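Local coordinates for vestitone reductase (Medicago sativa, PDB 2P4H), which catalyses the stereospecific NADPH-dependent reduction of (3R)-vestitone to the isoflavanol DMI, the penultimate step in making the defence compound medicarpin, at residues V191-C196 with I313-E318. Residues are numbered along the deposited sequence; the frame is centred on the assembly and turned at random.
Sequences VGRFVC and IQCCKE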
# COMPACT_ATOMS: atom_id res chain seq x y z
N VAL A 191 0.10 -8.22 0.71
CA VAL A 191 -0.34 -9.43 1.39
C VAL A 191 0.57 -9.85 2.55
O VAL A 191 1.78 -9.67 2.50
CB VAL A 191 -0.42 -10.59 0.36
CG1 VAL A 191 -0.87 -11.88 1.02
CG2 VAL A 191 -1.35 -10.20 -0.78
N GLY A 192 -0.04 -10.43 3.59
CA GLY A 192 0.72 -10.90 4.74
C GLY A 192 -0.18 -11.02 5.95
O GLY A 192 -1.39 -11.20 5.80
N ARG A 193 0.39 -10.95 7.14
CA ARG A 193 -0.43 -10.99 8.35
C ARG A 193 -1.04 -9.60 8.47
O ARG A 193 -0.61 -8.67 7.79
CB ARG A 193 0.42 -11.27 9.59
CG ARG A 193 1.06 -12.64 9.67
CD ARG A 193 1.68 -12.85 11.04
NE ARG A 193 0.68 -12.74 12.10
CZ ARG A 193 -0.13 -13.73 12.47
NH1 ARG A 193 -0.05 -14.92 11.89
NH2 ARG A 193 -1.03 -13.52 13.42
N PHE A 194 -2.04 -9.47 9.32
CA PHE A 194 -2.69 -8.18 9.53
C PHE A 194 -3.25 -8.09 10.94
O PHE A 194 -3.54 -9.12 11.56
CB PHE A 194 -3.80 -7.95 8.49
CG PHE A 194 -4.82 -9.06 8.43
CD1 PHE A 194 -5.99 -9.00 9.18
CD2 PHE A 194 -4.63 -10.16 7.59
CE1 PHE A 194 -6.95 -10.01 9.10
CE2 PHE A 194 -5.57 -11.17 7.50
CZ PHE A 194 -6.74 -11.10 8.26
N VAL A 195 -3.38 -6.87 11.45
CA VAL A 195 -3.92 -6.68 12.79
C VAL A 195 -5.24 -5.92 12.78
O VAL A 195 -5.89 -5.78 13.82
CB VAL A 195 -2.92 -5.92 13.72
CG1 VAL A 195 -1.67 -6.77 13.93
CG2 VAL A 195 -2.56 -4.57 13.12
N CYS A 196 -5.64 -5.42 11.61
CA CYS A 196 -6.89 -4.69 11.49
C CYS A 196 -8.10 -5.61 11.69
O CYS A 196 -8.01 -6.82 11.48
CB CYS A 196 -6.97 -3.98 10.13
SG CYS A 196 -6.62 -5.03 8.71
N ILE A 313 -2.27 -16.74 5.13
CA ILE A 313 -3.09 -17.91 5.42
C ILE A 313 -3.18 -18.22 6.91
O ILE A 313 -4.27 -18.45 7.43
CB ILE A 313 -2.58 -19.13 4.62
CG1 ILE A 313 -2.97 -18.94 3.14
CG2 ILE A 313 -3.17 -20.42 5.18
CD1 ILE A 313 -2.31 -19.93 2.20
N GLN A 314 -2.04 -18.21 7.61
CA GLN A 314 -2.07 -18.48 9.05
C GLN A 314 -2.87 -17.42 9.79
O GLN A 314 -3.61 -17.73 10.73
CB GLN A 314 -0.65 -18.54 9.62
CG GLN A 314 0.24 -19.64 9.05
CD GLN A 314 -0.45 -20.99 8.97
OE1 GLN A 314 -1.23 -21.36 9.84
NE2 GLN A 314 -0.14 -21.74 7.92
N CYS A 315 -2.74 -16.16 9.38
CA CYS A 315 -3.47 -15.08 10.03
C CYS A 315 -4.97 -15.27 9.80
O CYS A 315 -5.77 -15.12 10.72
CB CYS A 315 -3.01 -13.72 9.49
SG CYS A 315 -3.63 -12.31 10.44
N CYS A 316 -5.34 -15.61 8.57
CA CYS A 316 -6.75 -15.83 8.26
C CYS A 316 -7.32 -16.99 9.07
O CYS A 316 -8.46 -16.92 9.54
CB CYS A 316 -6.93 -16.11 6.76
SG CYS A 316 -6.84 -14.63 5.74
N LYS A 317 -6.54 -18.05 9.24
CA LYS A 317 -7.00 -19.20 10.02
C LYS A 317 -7.23 -18.80 11.47
O LYS A 317 -8.25 -19.15 12.07
CB LYS A 317 -5.96 -20.32 9.95
CG LYS A 317 -5.89 -21.00 8.59
CD LYS A 317 -4.64 -21.86 8.45
CE LYS A 317 -4.57 -22.96 9.50
NZ LYS A 317 -3.30 -23.73 9.38
N GLU A 318 -6.29 -18.05 12.03
CA GLU A 318 -6.39 -17.59 13.42
C GLU A 318 -7.61 -16.72 13.66
O GLU A 318 -8.26 -16.82 14.71
CB GLU A 318 -5.14 -16.79 13.79
CG GLU A 318 -3.86 -17.59 13.87
CD GLU A 318 -2.63 -16.69 13.94
OE1 GLU A 318 -2.76 -15.53 14.39
OE2 GLU A 318 -1.54 -17.15 13.55
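Arg193 NH2 gives the shortest polar bond here, 2.8 Å to Glu318 OE1, nearly straight at 174° and arriving on the syn side of the carboxylate, though tilted out of its plane. NH1 of the same guanidinium takes the other oxygen, OE2 of Glu318, at 3.2 Å, this time from above the carboxylate plane. The result is an end-on, two-nitrogen salt bridge, somewhat skewed: the two flat groups are turned 31° apart, and the side chains cross at about a right angle. The arginine chain bends at chi3. Separately, Cys315 CB packs over one face of the guanidinium, toward its rim, 4.0 Å from NH1 of Arg193.

Further in, Cys315 SG meets both the backbone N-H and the ring of Phe194. It stands anti to its own backbone N (chi1 -170°) and reaches into the loop, where it accepts the N-H of Phe194 at 3.4 Å. That same sulfur sits over the Phe194 ring, 3.7 Å from the centroid and almost above it, displaced a little toward the CD2-CE2 side. Cys316, one residue on, meets the ring differently: its SG comes to the edge, 4.1 Å from Phe194 CE2. Two neighbouring cysteines of helix 305-319 thus take the face and the rim of one phenylalanine, whose remaining surroundings include Phe12, a predicted NADP(+)-binding residue on helix 12-23, and Ile203 of helix 201-206.

The contact therefore joins the loop after strand 189-191 to the C-terminal helix in two layers. Inside, sulfur-aromatic packing and an N-H to sulfur bond hold the backbone at the buried Phe194; outside, where Glu318 is exposed and Arg193 partly so, solvent probably screens the paired charges, and the bridge's net contribution is likely modest.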